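Local coordinates for protein hypoxanthine phosphoribosyltransferase (PDB 4QYI) that catalyses the transfer of a phosphoribosyl group to hypoxanthine or guanine in purine salvage, probably with magnesium as cofactor, at residues A[52-55]-A[56-60]; A[70-73]-A[74-77]; A[153-157]-A[158-162]. All coordinates share one frame; numbering follows the deposited sequence.

Contact 1: residues A[52-55]-A[56-60]; sequences ADLI and RHIKN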
loop_
_atom_site.group_PDB
_atom_site.type_symbol
_atom_site.label_atom_id
_atom_site.label_comp_id
_atom_site.label_asym_id
_atom_site.label_seq_id
_atom_site.Cartn_x
_atom_site.Cartn_y
_atom_site.Cartn_z
ATOM N N ALA A 52 -3.001 4.652 -2.406
ATOM C CA ALA A 52 -3.830 3.859 -3.298
ATOM C C ALA A 52 -4.985 4.722 -3.840
ATOM O O ALA A 52 -5.269 4.691 -5.024
ATOM C CB ALA A 52 -4.380 2.630 -2.577
ATOM N N ASP A 53 -5.620 5.514 -2.973
ATOM C CA ASP A 53 -6.740 6.346 -3.405
ATOM C C ASP A 53 -6.294 7.548 -4.228
ATOM O O ASP A 53 -6.914 7.882 -5.237
ATOM C CB ASP A 53 -7.549 6.856 -2.211
ATOM C CG ASP A 53 -8.341 5.758 -1.515
ATOM O OD1 ASP A 53 -8.454 4.621 -2.040
ATOM O OD2 ASP A 53 -8.876 6.064 -0.436
ATOM N N LEU A 54 -5.216 8.199 -3.800
ATOM C CA LEU A 54 -4.724 9.379 -4.499
ATOM C C LEU A 54 -4.322 9.097 -5.942
ATOM O O LEU A 54 -4.732 9.807 -6.875
ATOM C CB LEU A 54 -3.508 9.931 -3.764
ATOM C CG LEU A 54 -2.879 11.214 -4.334
ATOM C CD1 LEU A 54 -3.806 12.398 -4.110
ATOM C CD2 LEU A 54 -1.533 11.459 -3.669
ATOM N N ILE A 55 -3.522 8.063 -6.146
ATOM C CA ILE A 55 -3.040 7.798 -7.504
ATOM C C ILE A 55 -4.120 7.429 -8.507
ATOM O O ILE A 55 -3.972 7.694 -9.711
ATOM C CB ILE A 55 -1.888 6.776 -7.545
ATOM C CG1 ILE A 55 -2.372 5.367 -7.189
ATOM C CG2 ILE A 55 -0.750 7.258 -6.640
ATOM C CD1 ILE A 55 -1.270 4.331 -7.289
ATOM N N ARG A 56 -5.211 6.855 -8.024
ATOM C CA ARG A 56 -6.311 6.470 -8.894
ATOM C C ARG A 56 -7.090 7.663 -9.464
ATOM O O ARG A 56 -7.871 7.495 -10.385
ATOM C CB ARG A 56 -7.230 5.459 -8.211
ATOM C CG ARG A 56 -6.612 4.075 -8.201
ATOM C CD ARG A 56 -7.530 3.047 -7.597
ATOM N NE ARG A 56 -7.566 3.174 -6.155
ATOM C CZ ARG A 56 -8.257 2.389 -5.341
ATOM N NH1 ARG A 56 -9.025 1.417 -5.837
ATOM N NH2 ARG A 56 -8.188 2.588 -4.030
ATOM N N HIS A 57 -6.872 8.848 -8.899
ATOM C CA HIS A 57 -7.476 10.074 -9.395
ATOM C C HIS A 57 -6.499 10.871 -10.237
ATOM O O HIS A 57 -6.893 11.845 -10.861
ATOM C CB HIS A 57 -7.992 10.945 -8.257
ATOM C CG HIS A 57 -9.226 10.393 -7.614
ATOM N ND1 HIS A 57 -9.245 9.868 -6.341
ATOM C CD2 HIS A 57 -10.477 10.231 -8.104
ATOM C CE1 HIS A 57 -10.461 9.430 -6.067
ATOM N NE2 HIS A 57 -11.225 9.637 -7.120
ATOM N N ILE A 58 -5.231 10.462 -10.271
ATOM C CA ILE A 58 -4.243 11.168 -11.084
ATOM C C ILE A 58 -4.206 10.528 -12.460
ATOM O O ILE A 58 -3.926 9.336 -12.604
ATOM C CB ILE A 58 -2.851 11.147 -10.426
ATOM C CG1 ILE A 58 -2.907 11.933 -9.117
ATOM C CG2 ILE A 58 -1.813 11.758 -11.355
ATOM C CD1 ILE A 58 -1.670 11.769 -8.253
ATOM N N LYS A 59 -4.439 11.336 -13.479
ATOM C CA LYS A 59 -4.476 10.815 -14.849
ATOM C C LYS A 59 -3.123 10.780 -15.514
ATOM O O LYS A 59 -2.955 10.073 -16.487
ATOM C CB LYS A 59 -5.512 11.521 -15.766
ATOM C CG LYS A 59 -7.011 11.176 -15.557
ATOM C CD LYS A 59 -7.729 12.076 -14.557
ATOM C CE LYS A 59 -7.976 13.415 -15.231
ATOM N NZ LYS A 59 -8.516 14.416 -14.275
ATOM N N ASN A 60 -2.165 11.559 -15.017
ATOM C CA ASN A 60 -0.818 11.526 -15.568
ATOM C C ASN A 60 -0.248 10.110 -15.467
ATOM O O ASN A 60 -0.755 9.271 -14.699
ATOM C CB ASN A 60 0.142 12.413 -14.765
ATOM C CG ASN A 60 -0.291 13.866 -14.691
ATOM O OD1 ASN A 60 -1.379 14.166 -14.208
ATOM N ND2 ASN A 60 0.597 14.781 -15.080
#
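Leu-54 and Ile-55 turn their carbonyls onto His-57 and Ile-58 where the chain, coming off helix 48-55, makes a type I beta turn from Ile-55 to Ile-58. Ile-58 N closes the turn on Ile-55 O at 3.1 Å, and His-57 N binds Leu-54 O at the same distance. Ile-58 N also reaches Leu-54 O, but weakly.

Arg-56 folds back along the last turn of the helix instead of pointing outward. Its chain is bent at chi3 (-75°), which turns the edge of the guanidinium to Ala-52 O and Asp-53 OD1. NE gives its hydrogen to Ala-52 O at 3.0 Å, approaching from above the carbonyl plane. Beside it, NH2 lies 2.9 Å from Asp-53 OD1 in a salt bridge whose hydrogen bond is weak, its N-H poorly aimed, so charge probably contributes more than direction. The carboxylate and guanidinium planes are 32° apart. Arginine suits the place because separate nitrogens can hold a backbone oxygen and a carboxylate at once. Arg-56 NH1 additionally pairs with an acidic side chain of a neighbouring subunit. Asp-53 OD2 forms a salt bridge with a basic side chain of that subunit and is hydrogen-bonded to Tyr-158 OH, so the pair forms part of the dimer interface.

His-57 adds a weak bond from ND1 to Asp-53 O, and its side chain rests on helix 15-32. The apolar residues serve the buried side: Ile-58 packs on Ala-26 of that helix, and its CD1 lies 4.1 Å from Leu-54 CG.

Contact 2: residues A[70-73]-A[74-77]; sequences SSYG and NQTE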
loop_
_atom_site.group_PDB
_atom_site.type_symbol
_atom_site.label_atom_id
_atom_site.label_comp_id
_atom_site.label_asym_id
_atom_site.label_seq_id
_atom_site.Cartn_x
_atom_site.Cartn_y
_atom_site.Cartn_z
ATOM N N SER A 70 12.895 3.744 9.859
ATOM C CA SER A 70 12.542 3.566 11.266
ATOM C C SER A 70 13.346 4.492 12.162
ATOM O O SER A 70 14.433 4.987 11.810
ATOM C CB SER A 70 12.708 2.108 11.716
ATOM O OG SER A 70 14.049 1.690 11.636
ATOM N N SER A 71 12.826 4.693 13.355
ATOM C CA SER A 71 13.467 5.561 14.315
ATOM C C SER A 71 14.659 4.954 15.016
ATOM O O SER A 71 14.740 3.738 15.210
ATOM C CB SER A 71 12.450 5.960 15.386
ATOM O OG SER A 71 13.120 6.611 16.435
ATOM N N TYR A 72 15.594 5.822 15.387
ATOM C CA TYR A 72 16.763 5.424 16.151
ATOM C C TYR A 72 16.503 5.688 17.641
ATOM O O TYR A 72 17.352 5.393 18.463
ATOM C CB TYR A 72 18.020 6.194 15.726
ATOM C CG TYR A 72 18.697 5.750 14.448
ATOM C CD1 TYR A 72 19.509 4.624 14.434
ATOM C CD2 TYR A 72 18.577 6.487 13.269
ATOM C CE1 TYR A 72 20.155 4.228 13.274
ATOM C CE2 TYR A 72 19.229 6.104 12.116
ATOM C CZ TYR A 72 20.011 4.979 12.116
ATOM O OH TYR A 72 20.644 4.604 10.945
ATOM N N GLY A 73 15.347 6.246 17.989
ATOM C CA GLY A 73 15.017 6.535 19.398
ATOM C C GLY A 73 14.873 8.033 19.624
ATOM O O GLY A 73 14.267 8.727 18.807
ATOM N N ASN A 74 15.428 8.544 20.722
ATOM C CA ASN A 74 15.359 9.992 21.014
ATOM C C ASN A 74 15.930 10.848 19.891
ATOM O O ASN A 74 15.406 11.916 19.569
ATOM C CB ASN A 74 16.080 10.324 22.317
ATOM C CG ASN A 74 15.321 9.850 23.534
ATOM O OD1 ASN A 74 14.158 9.460 23.439
ATOM N ND2 ASN A 74 15.967 9.901 24.688
ATOM N N GLN A 75 17.016 10.358 19.307
ATOM C CA GLN A 75 17.694 11.017 18.188
ATOM C C GLN A 75 16.701 11.366 17.073
ATOM O O GLN A 75 16.747 12.462 16.509
ATOM C CB GLN A 75 18.815 10.106 17.685
ATOM C CG GLN A 75 19.866 9.884 18.775
ATOM C CD GLN A 75 20.909 8.828 18.488
ATOM O OE1 GLN A 75 21.893 8.681 19.235
ATOM N NE2 GLN A 75 20.694 8.068 17.434
ATOM N N THR A 76 15.801 10.435 16.768
ATOM C CA THR A 76 14.788 10.652 15.743
ATOM C C THR A 76 13.825 11.769 16.160
ATOM O O THR A 76 13.538 12.676 15.382
ATOM C CB THR A 76 14.015 9.349 15.467
ATOM O OG1 THR A 76 14.919 8.364 14.949
ATOM C CG2 THR A 76 12.869 9.571 14.478
ATOM N N GLU A 77 13.335 11.701 17.391
ATOM C CA GLU A 77 12.414 12.704 17.918
ATOM C C GLU A 77 12.984 14.126 17.930
ATOM O O GLU A 77 12.238 15.079 17.826
ATOM C CB GLU A 77 12.014 12.326 19.340
ATOM C CG GLU A 77 11.173 11.066 19.428
ATOM C CD GLU A 77 11.053 10.582 20.852
ATOM O OE1 GLU A 77 11.037 9.355 21.095
ATOM O OE2 GLU A 77 11.037 11.448 21.736
#
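An ST turn at the end of strand 62-71 runs straight into the N-terminus of helix 74-79, with Gly-73 as the N-cap residue. Ser-71 and Tyr-72 meet Thr-76 across this junction. In relatives of this enzyme a Ser-Tyr pair like Ser-71 and Tyr-72 belongs to a mobile loop that closes over the active site; the exposed position here is consistent with that role.

Ser-71 carries its OG away from the backbone N (chi1 170°), which places it to accept from Gly-73 N at 2.7 Å and so form the turn. Serine suits this spot because its hydroxyl is short enough to reach a main-chain N-H two residues on. Gly-73 has a positive phi of 116°, at which a CB would be jammed against the preceding carbonyl oxygen; glycine is therefore called for. Its carbonyl oxygen turns into the first turn of the helix, taking weak bonds from Thr-76 N at 3.1 Å and Glu-77 N at 3.4 Å.

Thr-76 points back from the helix toward the strand. Its methyl CG2 lies alongside Ser-71, 3.7 Å from the CB of that residue. The hydroxyl OG1 bonds to Lys-81 O, near strand 82-84, so one threonine ties three pieces of backbone together. From the strand side, Tyr-72 N donates to Thr-76 OG1 over 2.7 Å, nearly straight at 164°.

Contact 3: residues A[153-157]-A[158-162]; sequences EFIVG and YGIDC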
loop_
_atom_site.group_PDB
_atom_site.type_symbol
_atom_site.label_atom_id
_atom_site.label_comp_id
_atom_site.label_asym_id
_atom_site.label_seq_id
_atom_site.Cartn_x
_atom_site.Cartn_y
_atom_site.Cartn_z
ATOM N N GLU A 153 -3.483 15.597 18.425
ATOM C CA GLU A 153 -4.128 14.504 19.119
ATOM C C GLU A 153 -3.838 13.172 18.413
ATOM O O GLU A 153 -3.430 13.154 17.252
ATOM C CB GLU A 153 -5.630 14.783 19.146
ATOM C CG GLU A 153 -6.508 13.681 19.706
ATOM C CD GLU A 153 -7.979 14.050 19.634
ATOM O OE1 GLU A 153 -8.488 14.204 18.499
ATOM O OE2 GLU A 153 -8.623 14.165 20.704
ATOM N N PHE A 154 -4.048 12.066 19.122
ATOM C CA PHE A 154 -3.819 10.720 18.571
ATOM C C PHE A 154 -4.970 10.333 17.665
ATOM O O PHE A 154 -6.128 10.435 18.043
ATOM C CB PHE A 154 -3.668 9.669 19.677
ATOM C CG PHE A 154 -2.516 9.938 20.596
ATOM C CD1 PHE A 154 -1.218 9.960 20.109
ATOM C CD2 PHE A 154 -2.729 10.162 21.949
ATOM C CE1 PHE A 154 -0.154 10.220 20.955
ATOM C CE2 PHE A 154 -1.669 10.411 22.802
ATOM C CZ PHE A 154 -0.379 10.443 22.304
ATOM N N ILE A 155 -4.653 9.862 16.469
ATOM C CA ILE A 155 -5.682 9.485 15.529
ATOM C C ILE A 155 -5.384 8.127 14.919
ATOM O O ILE A 155 -4.241 7.679 14.913
ATOM C CB ILE A 155 -5.793 10.535 14.398
ATOM C CG1 ILE A 155 -4.504 10.581 13.530
ATOM C CG2 ILE A 155 -6.155 11.897 14.995
ATOM C CD1 ILE A 155 -3.231 10.981 14.251
ATOM N N VAL A 156 -6.425 7.482 14.402
ATOM C CA VAL A 156 -6.296 6.182 13.766
ATOM C C VAL A 156 -7.244 6.119 12.587
ATOM O O VAL A 156 -8.122 6.980 12.441
ATOM C CB VAL A 156 -6.635 5.017 14.735
ATOM C CG1 VAL A 156 -5.667 4.986 15.912
ATOM C CG2 VAL A 156 -8.069 5.113 15.226
ATOM N N GLY A 157 -7.057 5.105 11.747
ATOM C CA GLY A 157 -7.897 4.887 10.569
ATOM C C GLY A 157 -7.264 5.273 9.235
ATOM O O GLY A 157 -6.262 5.998 9.188
ATOM N N TYR A 158 -7.845 4.770 8.146
ATOM C CA TYR A 158 -7.395 5.107 6.801
ATOM C C TYR A 158 -5.866 4.915 6.656
ATOM O O TYR A 158 -5.157 5.790 6.167
ATOM C CB TYR A 158 -7.832 6.555 6.479
ATOM C CG TYR A 158 -7.832 6.926 5.006
ATOM C CD1 TYR A 158 -8.868 6.515 4.157
ATOM C CD2 TYR A 158 -6.835 7.730 4.470
ATOM C CE1 TYR A 158 -8.871 6.858 2.813
ATOM C CE2 TYR A 158 -6.840 8.090 3.129
ATOM C CZ TYR A 158 -7.860 7.655 2.312
ATOM O OH TYR A 158 -7.829 8.010 0.984
ATOM N N GLY A 159 -5.389 3.750 7.086
ATOM C CA GLY A 159 -3.968 3.413 7.031
ATOM C C GLY A 159 -3.126 3.701 8.262
ATOM O O GLY A 159 -2.082 3.087 8.452
ATOM N N ILE A 160 -3.614 4.591 9.122
ATOM C CA ILE A 160 -2.933 5.000 10.349
ATOM C C ILE A 160 -3.326 4.100 11.522
ATOM O O ILE A 160 -4.518 3.876 11.814
ATOM C CB ILE A 160 -3.308 6.457 10.678
ATOM C CG1 ILE A 160 -3.082 7.313 9.442
ATOM C CG2 ILE A 160 -2.512 6.997 11.861
ATOM C CD1 ILE A 160 -3.619 8.719 9.542
ATOM N N ASP A 161 -2.325 3.616 12.245
ATOM C CA ASP A 161 -2.570 2.719 13.367
ATOM C C ASP A 161 -2.268 3.284 14.744
ATOM O O ASP A 161 -1.789 4.395 14.914
ATOM C CB ASP A 161 -1.631 1.524 13.275
ATOM C CG ASP A 161 -0.180 1.904 13.591
ATOM O OD1 ASP A 161 0.333 2.879 13.008
ATOM O OD2 ASP A 161 0.462 1.229 14.425
ATOM N N CYS A 162 -2.603 2.467 15.729
ATOM C CA CYS A 162 -2.244 2.699 17.114
ATOM C C CYS A 162 -1.863 1.268 17.504
ATOM O O CYS A 162 -2.712 0.366 17.563
ATOM C CB CYS A 162 -3.373 3.262 17.954
ATOM S SG CYS A 162 -2.935 3.165 19.705
#
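Gly-157 and Ile-160 pair through their backbones at the mouth of a type I' turn. Gly-157 N donates to Ile-160 O at 2.8 Å, and Ile-160 N returns a bond to Gly-157 O at 3.0 Å, making a single antiparallel hydrogen-bonded bridge. Gly-157 and Gly-159 both have positive phi values at which a side chain would collide with the preceding carbonyl oxygen, so glycine fits each place.

Tyr-158, at the first corner of the turn, also has positive phi. With chi1 at -162° its CG swings away from the backbone N, and the ring is carried off the turn to lie among Leu-18 and Val-22 of helix 15-32 and Val-49 and Phe-50 of helix 48-55. A large aromatic suits this buried position, because its hydroxyl can still reach a polar partner, Asp-53, beyond the apolar lining.

Ile-160 instead faces back across the turn. Its chi1 of -51° sets CG1 opposite the carbonyl carbon and sends CG2 over toward Ile-155 O, 3.6 Å away. The CB of Ile-160 sits 3.3 Å from Gly-157 O, so CB packs directly against the bridge oxygen. This side chain also touches Asp-102, one of the two residues of the magnesium site. Val-156, farther from the turn, lays its CG1 methyl 3.5 Å from the CB of Cys-162, continuing the apolar contact between the two arms.

Asp-161 points away from segment 153-157. Its OD2 accepts from Glu-164 N, and its side chain lies about 4 Å from a bound phosphate. A type I' turn closed by a single bridge thus leads from the strand beside 172-175 toward the magnesium site and a bound phosphate, which may mark a pocket; it is consistent with the hood region of a hypoxanthine-guanine phosphoribosyltransferase.

In the fold
All three contacts are local turns, but they sit in different surroundings. Contact 3 is buried, contact 1 partly so, and contact 2 lies at the surface, on the opposite side of the chain's centre from contact 1. Contacts 1 and 3 touch through a carboxylate and a phenol, and both pack against helix 15-32. Contact 2 meets neither, its nearest atoms lying about 20 Å from contact 1 and 11 Å from contact 3. The chemistry follows position: charged side chains at the subunit interface in contact 1, small hydroxyls on exposed backbone in contact 2, and aliphatic packing around backbone bonds in contact 3, which lies nearest the magnesium.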